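Local coordinates for protein response regulator (PDB 3QYY) that probably acts as a diguanylate cyclase through its GGDEF domain, which here holds magnesium and cyclic di-GMP at the active site, at residues R71-A76 / D92-G97; G78-G81 / W85-R88. All coordinates share one frame; numbering follows the deposited sequence.

Contact 1: residues R71-A76 / D92-G97. With MG (magnesium ion), chain I; C2E (9,9'-[(2R,3R,3aS,5S,7aR,9R,10R,10aS,12S,14aR)-3,5,10,12-tetrahydroxy-5,12-dioxidooctahydro-2H,7H-difuro[3,2-d:3',2'-j][1,3,7,9,2,8]tetraoxadiphosphacyclododecine-2,9-diyl]bis(2-amino-1,9-dihydro-6H-purin-6-one)), chain F.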
ATOM      1  N   ARG B  71       9.160  15.208  -7.530  1.00 23.59           N
ATOM      2  CA  ARG B  71       9.412  16.428  -6.765  1.00 25.07           C
ATOM      3  C   ARG B  71       9.693  16.116  -5.297  1.00 24.22           C
ATOM      4  O   ARG B  71      10.524  16.770  -4.663  1.00 22.14           O
ATOM      5  CB  ARG B  71       8.219  17.389  -6.860  1.00 29.43           C
ATOM      6  CG  ARG B  71       6.970  16.909  -6.143  1.00 37.20           C
ATOM      7  CD  ARG B  71       5.902  17.998  -6.015  1.00 42.38           C
ATOM      8  NE  ARG B  71       6.339  19.113  -5.177  1.00 47.35           N
ATOM      9  CZ  ARG B  71       7.061  20.143  -5.608  1.00 49.14           C
ATOM     10  NH1 ARG B  71       7.433  20.214  -6.880  1.00 50.79           N
ATOM     11  NH2 ARG B  71       7.418  21.103  -4.764  1.00 51.07           N
ATOM     12  N   LEU B  72       8.999  15.119  -4.756  1.00 24.05           N
ATOM     13  CA  LEU B  72       9.196  14.735  -3.361  1.00 23.66           C
ATOM     14  C   LEU B  72      10.654  14.361  -3.122  1.00 23.18           C
ATOM     15  O   LEU B  72      11.293  14.865  -2.196  1.00 22.77           O
ATOM     16  CB  LEU B  72       8.285  13.555  -3.001  1.00 25.59           C
ATOM     17  CG  LEU B  72       8.360  12.981  -1.579  1.00 27.32           C
ATOM     18  CD1 LEU B  72       7.085  12.213  -1.278  1.00 30.82           C
ATOM     19  CD2 LEU B  72       9.577  12.076  -1.429  1.00 29.52           C
ATOM     20  N   VAL B  73      11.176  13.476  -3.965  1.00 21.08           N
ATOM     21  CA  VAL B  73      12.555  13.026  -3.848  1.00 20.71           C
ATOM     22  C   VAL B  73      13.529  14.153  -4.187  1.00 21.97           C
ATOM     23  O   VAL B  73      14.563  14.311  -3.535  1.00 20.92           O
ATOM     24  CB  VAL B  73      12.813  11.812  -4.773  1.00 20.09           C
ATOM     25  CG1 VAL B  73      14.284  11.435  -4.757  1.00 19.47           C
ATOM     26  CG2 VAL B  73      11.966  10.629  -4.308  1.00 20.06           C
ATOM     27  N   GLU B  74      13.187  14.943  -5.200  1.00 22.30           N
ATOM     28  CA  GLU B  74      14.038  16.057  -5.608  1.00 25.78           C
ATOM     29  C   GLU B  74      14.236  17.025  -4.440  1.00 24.17           C
ATOM     30  O   GLU B  74      15.360  17.420  -4.136  1.00 23.76           O
ATOM     31  CB  GLU B  74      13.409  16.808  -6.786  1.00 27.34           C
ATOM     32  CG  GLU B  74      14.313  17.865  -7.395  1.00 33.36           C
ATOM     33  CD  GLU B  74      13.604  18.725  -8.426  1.00 37.73           C
ATOM     34  OE1 GLU B  74      14.294  19.488  -9.136  1.00 41.05           O
ATOM     35  OE2 GLU B  74      12.359  18.644  -8.523  1.00 40.21           O
ATOM     36  N   SER B  75      13.142  17.399  -3.786  1.00 25.00           N
ATOM     37  CA  SER B  75      13.214  18.325  -2.662  1.00 26.11           C
ATOM     38  C   SER B  75      13.972  17.732  -1.476  1.00 27.51           C
ATOM     39  O   SER B  75      14.632  18.457  -0.729  1.00 28.70           O
ATOM     40  CB  SER B  75      11.806  18.751  -2.232  1.00 27.15           C
ATOM     41  OG  SER B  75      11.011  17.637  -1.866  1.00 30.36           O
ATOM     42  N   ALA B  76      13.880  16.416  -1.305  1.00 25.87           N
ATOM     43  CA  ALA B  76      14.578  15.748  -0.213  1.00 26.63           C
ATOM     44  C   ALA B  76      16.086  15.901  -0.406  1.00 27.22           C
ATOM     45  O   ALA B  76      16.807  16.272   0.523  1.00 25.37           O
ATOM     46  CB  ALA B  76      14.202  14.273  -0.173  1.00 26.61           C
ATOM     47  N   ASP B  92       3.981   4.556  -3.192  1.00 14.82           N
ATOM     48  CA  ASP B  92       4.154   5.909  -2.668  1.00 15.08           C
ATOM     49  C   ASP B  92       4.762   5.885  -1.263  1.00 14.90           C
ATOM     50  O   ASP B  92       4.561   6.804  -0.466  1.00 15.19           O
ATOM     51  CB  ASP B  92       2.816   6.657  -2.659  1.00 16.53           C
ATOM     52  CG  ASP B  92       1.789   6.031  -1.731  1.00 15.70           C
ATOM     53  OD1 ASP B  92       0.680   6.592  -1.636  1.00 17.20           O
ATOM     54  OD2 ASP B  92       2.079   4.991  -1.101  1.00 16.22           O
ATOM     55  N   GLU B  93       5.525   4.831  -0.975  1.00 14.37           N
ATOM     56  CA  GLU B  93       6.161   4.667   0.332  1.00 14.75           C
ATOM     57  C   GLU B  93       7.671   4.879   0.217  1.00 13.68           C
ATOM     58  O   GLU B  93       8.317   4.327  -0.677  1.00 12.03           O
ATOM     59  CB  GLU B  93       5.852   3.266   0.879  1.00 15.30           C
ATOM     60  CG  GLU B  93       6.169   3.087   2.356  1.00 15.87           C
ATOM     61  CD  GLU B  93       5.330   1.987   2.990  1.00 17.74           C
ATOM     62  OE1 GLU B  93       4.093   2.014   2.815  1.00 17.42           O
ATOM     63  OE2 GLU B  93       5.901   1.104   3.663  1.00 18.42           O
ATOM     64  N   PHE B  94       8.225   5.685   1.120  1.00 13.38           N
ATOM     65  CA  PHE B  94       9.653   6.003   1.101  1.00 15.35           C
ATOM     66  C   PHE B  94      10.321   5.856   2.466  1.00 13.40           C
ATOM     67  O   PHE B  94       9.660   5.901   3.503  1.00 15.22           O
ATOM     68  CB  PHE B  94       9.858   7.454   0.640  1.00 14.29           C
ATOM     69  CG  PHE B  94       9.423   7.713  -0.773  1.00 17.30           C
ATOM     70  CD1 PHE B  94      10.340   7.649  -1.816  1.00 16.30           C
ATOM     71  CD2 PHE B  94       8.091   7.993  -1.064  1.00 18.16           C
ATOM     72  CE1 PHE B  94       9.939   7.857  -3.134  1.00 18.50           C
ATOM     73  CE2 PHE B  94       7.676   8.200  -2.380  1.00 20.08           C
ATOM     74  CZ  PHE B  94       8.605   8.131  -3.418  1.00 17.89           C
ATOM     75  N   LEU B  95      11.639   5.684   2.444  1.00 14.20           N
ATOM     76  CA  LEU B  95      12.437   5.597   3.661  1.00 13.96           C
ATOM     77  C   LEU B  95      13.509   6.674   3.551  1.00 14.35           C
ATOM     78  O   LEU B  95      14.043   6.918   2.468  1.00 14.78           O
ATOM     79  CB  LEU B  95      13.146   4.244   3.795  1.00 15.09           C
ATOM     80  CG  LEU B  95      12.391   2.910   3.813  1.00 21.86           C
ATOM     81  CD1 LEU B  95      13.240   1.905   4.594  1.00 19.82           C
ATOM     82  CD2 LEU B  95      11.030   3.049   4.441  1.00 20.70           C
ATOM     83  N   ILE B  96      13.819   7.319   4.669  1.00 16.34           N
ATOM     84  CA  ILE B  96      14.853   8.338   4.691  1.00 15.72           C
ATOM     85  C   ILE B  96      15.785   8.038   5.858  1.00 18.29           C
ATOM     86  O   ILE B  96      15.334   7.818   6.987  1.00 16.64           O
ATOM     87  CB  ILE B  96      14.262   9.767   4.851  1.00 18.33           C
ATOM     88  CG1 ILE B  96      13.448  10.139   3.602  1.00 18.84           C
ATOM     89  CG2 ILE B  96      15.389  10.774   5.065  1.00 17.89           C
ATOM     90  CD1 ILE B  96      12.912  11.578   3.599  1.00 21.44           C
ATOM     91  N   GLY B  97      17.082   8.000   5.566  1.00 17.31           N
ATOM     92  CA  GLY B  97      18.073   7.745   6.593  1.00 18.09           C
ATOM     93  C   GLY B  97      18.851   9.026   6.835  1.00 18.83           C
ATOM     94  O   GLY B  97      19.394   9.613   5.895  1.00 16.80           O
TER
HETATM   95 MG    MG I 506       1.120   3.972   0.402  1.00 15.23          MG
HETATM   96  P1  C2E F 486      -3.453   2.419  -6.668  1.00 16.03           P
HETATM   97  O2P C2E F 486      -2.747   2.365  -7.999  1.00 16.35           O
HETATM   98  O1P C2E F 486      -4.941   2.236  -6.720  1.00 15.04           O
HETATM   99  O5' C2E F 486      -2.896   1.318  -5.687  1.00 14.85           O
HETATM  100  C5' C2E F 486      -3.440   1.208  -4.355  1.00 14.51           C
HETATM  101  C4' C2E F 486      -2.678   0.094  -3.654  1.00 13.29           C
HETATM  102  O4' C2E F 486      -2.643  -1.140  -4.340  1.00 13.45           O
HETATM  103  C3' C2E F 486      -1.219   0.464  -3.416  1.00 14.61           C
HETATM  104  O3' C2E F 486      -1.074   1.299  -2.256  1.00 14.67           O
HETATM  105  C2' C2E F 486      -0.595  -0.896  -3.321  1.00 13.41           C
HETATM  106  O2' C2E F 486      -0.646  -1.325  -1.951  1.00 14.33           O
HETATM  107  C1' C2E F 486      -1.403  -1.824  -4.219  1.00 12.04           C
HETATM  108  N9  C2E F 486      -0.768  -1.915  -5.553  1.00 14.38           N
HETATM  109  C8  C2E F 486      -1.243  -1.408  -6.715  1.00 15.54           C
HETATM  110  N7  C2E F 486      -0.419  -1.683  -7.746  1.00 15.06           N
HETATM  111  C5  C2E F 486       0.600  -2.381  -7.251  1.00 15.94           C
HETATM  112  C6  C2E F 486       1.829  -3.007  -7.801  1.00 17.77           C
HETATM  113  O6  C2E F 486       2.087  -2.930  -9.030  1.00 18.74           O
HETATM  114  N1  C2E F 486       2.655  -3.667  -6.952  1.00 15.60           N
HETATM  115  C2  C2E F 486       2.396  -3.773  -5.618  1.00 15.69           C
HETATM  116  N2  C2E F 486       3.253  -4.444  -4.827  1.00 15.28           N
HETATM  117  N3  C2E F 486       1.277  -3.216  -5.044  1.00 14.50           N
HETATM  118  C4  C2E F 486       0.369  -2.527  -5.804  1.00 13.48           C
HETATM  119  P11 C2E F 486       0.117   2.374  -2.388  1.00 13.79           P
HETATM  120  O21 C2E F 486       1.395   1.670  -2.700  1.00 12.88           O
HETATM  121  O11 C2E F 486       0.128   3.078  -1.078  1.00 14.78           O
HETATM  122  O5A C2E F 486      -0.220   3.404  -3.539  1.00 14.22           O
HETATM  123  C5A C2E F 486      -1.393   4.206  -3.418  1.00 13.44           C
HETATM  124  C4A C2E F 486      -1.554   5.073  -4.634  1.00 14.43           C
HETATM  125  O4A C2E F 486      -0.398   5.899  -4.949  1.00 17.33           O
HETATM  126  C3A C2E F 486      -1.843   4.274  -5.900  1.00 15.11           C
HETATM  127  O3A C2E F 486      -3.228   3.872  -5.987  1.00 16.84           O
HETATM  128  C2A C2E F 486      -1.430   5.240  -6.964  1.00 15.00           C
HETATM  129  O2A C2E F 486      -2.564   6.064  -7.291  1.00 14.12           O
HETATM  130  C1A C2E F 486      -0.291   6.059  -6.377  1.00 15.40           C
HETATM  131  N91 C2E F 486       1.018   5.603  -6.921  1.00 15.96           N
HETATM  132  C81 C2E F 486       1.862   4.662  -6.425  1.00 16.37           C
HETATM  133  N71 C2E F 486       2.962   4.527  -7.203  1.00 15.71           N
HETATM  134  C51 C2E F 486       2.838   5.391  -8.222  1.00 16.84           C
HETATM  135  C61 C2E F 486       3.629   5.789  -9.422  1.00 17.56           C
HETATM  136  O61 C2E F 486       4.734   5.265  -9.689  1.00 18.30           O
HETATM  137  N11 C2E F 486       3.122   6.747 -10.237  1.00 16.53           N
HETATM  138  C21 C2E F 486       1.917   7.361 -10.002  1.00 17.76           C
HETATM  139  N21 C2E F 486       1.477   8.308 -10.865  1.00 18.37           N
HETATM  140  N31 C2E F 486       1.147   7.046  -8.923  1.00 16.95           N
HETATM  141  C41 C2E F 486       1.551   6.089  -8.021  1.00 16.90           C
HETATM  142  O   HOH W   1      -0.449   5.518   0.387  1.00 13.46           O
HETATM  143  O   HOH W   2       2.528   2.526   0.666  1.00 14.21           O
HETATM  144  O   HOH W   3      -0.140   2.914   1.920  1.00 15.71           O
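Phe94, on strand 93-98, turns its phenyl ring toward helix 62-77 and presents one face to Leu72, while Val73 comes in obliquely. From CB, CG is set anti to the carbonyl carbon (chi1 -64°), which turns the ring toward the helix. Leu72 CD2 stands over the ring centre, 4.2 Å from the Phe94 centroid and only 4° off the normal, a CH-pi contact. On one flank, Phe94 CE2 meets the other branch, Leu72 CD1, at 4.2 Å. On the other flank the approach is closer: Phe94 CE1 lies 3.6 Å from Val73 CG2, the two side chains crossing at about a right angle. No hydrogen bond joins the segments, and these three residues are buried.

Just before the strand, Asp92 leads its carboxylate away from the helix to the metal. Asp92 OD2 binds magnesium at 2.0 Å, while OD1 accepts a hydrogen bond from water 1, itself a metal ligand. Glu93 OE1 takes one from water 2 at 2.7 Å. Oxygen O11 of the cyclic di-GMP phosphate, three waters and Asp49 complete six ligands. Helix 62-77 packs on the phenylalanine that ends the GGDEF signature (Gly90-Phe94), the motif in which Asp92 binds the metal of the nucleotide-binding active site.

Contact 2: residues G78-G81 / W85-R88. With C2E (9,9'-[(2R,3R,3aS,5S,7aR,9R,10R,10aS,12S,14aR)-3,5,10,12-tetrahydroxy-5,12-dioxidooctahydro-2H,7H-difuro[3,2-d:3',2'-j][1,3,7,9,2,8]tetraoxadiphosphacyclododecine-2,9-diyl]bis(2-amino-1,9-dihydro-6H-purin-6-one)), chain F.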
ATOM      1  N   GLY B  78      17.494  18.083  -1.560  1.00 30.66           N
ATOM      2  CA  GLY B  78      17.819  19.479  -1.332  1.00 32.67           C
ATOM      3  C   GLY B  78      18.277  19.799   0.079  1.00 33.25           C
ATOM      4  O   GLY B  78      18.827  20.875   0.323  1.00 34.22           O
ATOM      5  N   TRP B  79      18.046  18.887   1.020  1.00 33.43           N
ATOM      6  CA  TRP B  79      18.468  19.124   2.397  1.00 32.06           C
ATOM      7  C   TRP B  79      19.248  17.959   2.995  1.00 32.56           C
ATOM      8  O   TRP B  79      19.952  18.121   3.995  1.00 31.36           O
ATOM      9  CB  TRP B  79      17.264  19.459   3.296  1.00 32.22           C
ATOM     10  CG  TRP B  79      16.189  18.400   3.393  1.00 31.30           C
ATOM     11  CD1 TRP B  79      15.008  18.363   2.702  1.00 30.29           C
ATOM     12  CD2 TRP B  79      16.168  17.270   4.280  1.00 31.08           C
ATOM     13  NE1 TRP B  79      14.252  17.287   3.107  1.00 29.10           N
ATOM     14  CE2 TRP B  79      14.939  16.599   4.074  1.00 31.64           C
ATOM     15  CE3 TRP B  79      17.065  16.761   5.229  1.00 31.54           C
ATOM     16  CZ2 TRP B  79      14.585  15.444   4.784  1.00 30.22           C
ATOM     17  CZ3 TRP B  79      16.714  15.610   5.937  1.00 31.84           C
ATOM     18  CH2 TRP B  79      15.482  14.967   5.708  1.00 32.44           C
ATOM     19  N   LEU B  80      19.130  16.787   2.381  1.00 30.62           N
ATOM     20  CA  LEU B  80      19.830  15.606   2.872  1.00 30.76           C
ATOM     21  C   LEU B  80      21.336  15.813   2.900  1.00 32.11           C
ATOM     22  O   LEU B  80      21.899  16.478   2.029  1.00 32.75           O
ATOM     23  CB  LEU B  80      19.497  14.389   2.004  1.00 28.63           C
ATOM     24  CG  LEU B  80      18.094  13.802   2.178  1.00 29.10           C
ATOM     25  CD1 LEU B  80      17.858  12.704   1.143  1.00 29.13           C
ATOM     26  CD2 LEU B  80      17.950  13.246   3.589  1.00 27.76           C
ATOM     27  N   GLY B  81      21.980  15.233   3.909  1.00 31.88           N
ATOM     28  CA  GLY B  81      23.419  15.350   4.042  1.00 32.85           C
ATOM     29  C   GLY B  81      24.148  14.410   3.103  1.00 33.39           C
ATOM     30  O   GLY B  81      23.540  13.528   2.500  1.00 33.29           O
ATOM     31  N   TRP B  85      20.331   9.540   3.150  1.00 20.53           N
ATOM     32  CA  TRP B  85      19.779   8.933   1.951  1.00 17.93           C
ATOM     33  C   TRP B  85      18.268   8.856   1.935  1.00 18.07           C
ATOM     34  O   TRP B  85      17.618   8.938   2.976  1.00 15.77           O
ATOM     35  CB  TRP B  85      20.350   7.524   1.759  1.00 15.49           C
ATOM     36  CG  TRP B  85      20.172   6.610   2.945  1.00 17.46           C
ATOM     37  CD1 TRP B  85      21.063   6.393   3.956  1.00 17.79           C
ATOM     38  CD2 TRP B  85      19.032   5.788   3.232  1.00 15.71           C
ATOM     39  NE1 TRP B  85      20.552   5.483   4.853  1.00 18.27           N
ATOM     40  CE2 TRP B  85      19.308   5.095   4.433  1.00 16.62           C
ATOM     41  CE3 TRP B  85      17.804   5.568   2.589  1.00 15.09           C
ATOM     42  CZ2 TRP B  85      18.398   4.192   5.008  1.00 16.47           C
ATOM     43  CZ3 TRP B  85      16.898   4.671   3.162  1.00 14.04           C
ATOM     44  CH2 TRP B  85      17.204   3.995   4.358  1.00 16.19           C
ATOM     45  N   ILE B  86      17.715   8.720   0.733  1.00 16.32           N
ATOM     46  CA  ILE B  86      16.279   8.571   0.572  1.00 15.69           C
ATOM     47  C   ILE B  86      16.047   7.428  -0.408  1.00 15.50           C
ATOM     48  O   ILE B  86      16.693   7.338  -1.457  1.00 15.68           O
ATOM     49  CB  ILE B  86      15.603   9.869   0.059  1.00 17.87           C
ATOM     50  CG1 ILE B  86      14.099   9.629  -0.113  1.00 17.49           C
ATOM     51  CG2 ILE B  86      16.247  10.325  -1.257  1.00 19.54           C
ATOM     52  CD1 ILE B  86      13.277  10.897  -0.319  1.00 15.49           C
ATOM     53  N   GLY B  87      15.147   6.525  -0.037  1.00 15.38           N
ATOM     54  CA  GLY B  87      14.849   5.401  -0.896  1.00 13.71           C
ATOM     55  C   GLY B  87      13.356   5.227  -1.066  1.00 13.52           C
ATOM     56  O   GLY B  87      12.567   5.713  -0.256  1.00 13.87           O
ATOM     57  N   ARG B  88      12.972   4.535  -2.129  1.00 14.07           N
ATOM     58  CA  ARG B  88      11.570   4.273  -2.409  1.00 14.27           C
ATOM     59  C   ARG B  88      11.324   2.798  -2.096  1.00 14.26           C
ATOM     60  O   ARG B  88      11.849   1.913  -2.774  1.00 14.44           O
ATOM     61  CB  ARG B  88      11.269   4.563  -3.883  1.00 14.34           C
ATOM     62  CG  ARG B  88       9.794   4.511  -4.246  1.00 13.48           C
ATOM     63  CD  ARG B  88       9.575   4.802  -5.727  1.00 16.00           C
ATOM     64  NE  ARG B  88       8.162   4.717  -6.082  1.00 17.88           N
ATOM     65  CZ  ARG B  88       7.689   4.789  -7.321  1.00 17.27           C
ATOM     66  NH1 ARG B  88       8.519   4.951  -8.345  1.00 15.85           N
ATOM     67  NH2 ARG B  88       6.383   4.691  -7.533  1.00 14.09           N
TER
HETATM   68  P1  C2E F 486      -3.453   2.419  -6.668  1.00 16.03           P
HETATM   69  O2P C2E F 486      -2.747   2.365  -7.999  1.00 16.35           O
HETATM   70  O1P C2E F 486      -4.941   2.236  -6.720  1.00 15.04           O
HETATM   71  O5' C2E F 486      -2.896   1.318  -5.687  1.00 14.85           O
HETATM   72  C5' C2E F 486      -3.440   1.208  -4.355  1.00 14.51           C
HETATM   73  C4' C2E F 486      -2.678   0.094  -3.654  1.00 13.29           C
HETATM   74  O4' C2E F 486      -2.643  -1.140  -4.340  1.00 13.45           O
HETATM   75  C3' C2E F 486      -1.219   0.464  -3.416  1.00 14.61           C
HETATM   76  O3' C2E F 486      -1.074   1.299  -2.256  1.00 14.67           O
HETATM   77  C2' C2E F 486      -0.595  -0.896  -3.321  1.00 13.41           C
HETATM   78  O2' C2E F 486      -0.646  -1.325  -1.951  1.00 14.33           O
HETATM   79  C1' C2E F 486      -1.403  -1.824  -4.219  1.00 12.04           C
HETATM   80  N9  C2E F 486      -0.768  -1.915  -5.553  1.00 14.38           N
HETATM   81  C8  C2E F 486      -1.243  -1.408  -6.715  1.00 15.54           C
HETATM   82  N7  C2E F 486      -0.419  -1.683  -7.746  1.00 15.06           N
HETATM   83  C5  C2E F 486       0.600  -2.381  -7.251  1.00 15.94           C
HETATM   84  C6  C2E F 486       1.829  -3.007  -7.801  1.00 17.77           C
HETATM   85  O6  C2E F 486       2.087  -2.930  -9.030  1.00 18.74           O
HETATM   86  N1  C2E F 486       2.655  -3.667  -6.952  1.00 15.60           N
HETATM   87  C2  C2E F 486       2.396  -3.773  -5.618  1.00 15.69           C
HETATM   88  N2  C2E F 486       3.253  -4.444  -4.827  1.00 15.28           N
HETATM   89  N3  C2E F 486       1.277  -3.216  -5.044  1.00 14.50           N
HETATM   90  C4  C2E F 486       0.369  -2.527  -5.804  1.00 13.48           C
HETATM   91  P11 C2E F 486       0.117   2.374  -2.388  1.00 13.79           P
HETATM   92  O21 C2E F 486       1.395   1.670  -2.700  1.00 12.88           O
HETATM   93  O11 C2E F 486       0.128   3.078  -1.078  1.00 14.78           O
HETATM   94  O5A C2E F 486      -0.220   3.404  -3.539  1.00 14.22           O
HETATM   95  C5A C2E F 486      -1.393   4.206  -3.418  1.00 13.44           C
HETATM   96  C4A C2E F 486      -1.554   5.073  -4.634  1.00 14.43           C
HETATM   97  O4A C2E F 486      -0.398   5.899  -4.949  1.00 17.33           O
HETATM   98  C3A C2E F 486      -1.843   4.274  -5.900  1.00 15.11           C
HETATM   99  O3A C2E F 486      -3.228   3.872  -5.987  1.00 16.84           O
HETATM  100  C2A C2E F 486      -1.430   5.240  -6.964  1.00 15.00           C
HETATM  101  O2A C2E F 486      -2.564   6.064  -7.291  1.00 14.12           O
HETATM  102  C1A C2E F 486      -0.291   6.059  -6.377  1.00 15.40           C
HETATM  103  N91 C2E F 486       1.018   5.603  -6.921  1.00 15.96           N
HETATM  104  C81 C2E F 486       1.862   4.662  -6.425  1.00 16.37           C
HETATM  105  N71 C2E F 486       2.962   4.527  -7.203  1.00 15.71           N
HETATM  106  C51 C2E F 486       2.838   5.391  -8.222  1.00 16.84           C
HETATM  107  C61 C2E F 486       3.629   5.789  -9.422  1.00 17.56           C
HETATM  108  O61 C2E F 486       4.734   5.265  -9.689  1.00 18.30           O
HETATM  109  N11 C2E F 486       3.122   6.747 -10.237  1.00 16.53           N
HETATM  110  C21 C2E F 486       1.917   7.361 -10.002  1.00 17.76           C
HETATM  111  N21 C2E F 486       1.477   8.308 -10.865  1.00 18.37           N
HETATM  112  N31 C2E F 486       1.147   7.046  -8.923  1.00 16.95           N
HETATM  113  C41 C2E F 486       1.551   6.089  -8.021  1.00 16.90           C
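Leu80 and Ile86 make the direct contact between the loop after helix 62-77 and the first part of strand 85-90, by van der Waals packing with no hydrogen bond across. Leu80 CD1 does the touching: it reaches Ile86 CG2 at 3.7 Å and comes almost as near to Ile86 CB. The same methyl, Leu80 CD1, rests 3.9 Å from Trp85 C, the carbonyl carbon. The two side chains, Leu80 and Ile86, cross at about a right angle. Ile86 holds CG1 anti to its backbone N (chi1 179°), which leaves the CG2 methyl for Leu80. The other leucine branch serves the loop itself, with Leu80 CD2 3.5 Å above the Trp79 ring plane, offset toward its rim.

Side-chain polar bonds are made by Trp85 and Arg88, at the two ends of the strand segment. Trp85 points its side chain away from the loop, and its NE1 is hydrogen-bonded to Ser32 OG. At the other end Arg88 is extended from CG to NE and delivers its guanidinium to a guanine of cyclic di-GMP. Arg88 NH2 donates to O61 at 2.8 Å (152°), with N71 3.4 Å from NH2 and in the guanidinium plane. Gly91 O accepts from NE and Asp14 forms a salt bridge with NH1, so the group's rotation is fixed from several sides.

Around the contact, Ile86 packs on Leu72 and Ala76 of helix 62-77, Leu80 and Ile86 both lean on Ile96 of strand 93-98, and Trp85 lies against Ala28 and Met29 of helix 22-38.

In the fold
Contact 2 is nested inside the chain loop closed by contact 1, and their centres are about 7 Å apart. Antiparallel strands 85-90 and 93-98 join them: Leu95 O lies 2.8 Å from Gly87 N, and Gly97 N is 2.8 Å from Trp85 O, both probable hydrogen bonds. Packing adds to the junction, with Phe94 CD1 3.3 Å from Gly87 O. Both contacts reach the same cyclic di-GMP, the first at its phosphate through magnesium and the second at a guanine; Glu93 also touches another cyclic di-GMP. The side chains of Phe94 and Arg88 are about 4 Å apart at their nearest atoms, and Trp89 of the second subunit adds a further hydrogen bond to the ligand.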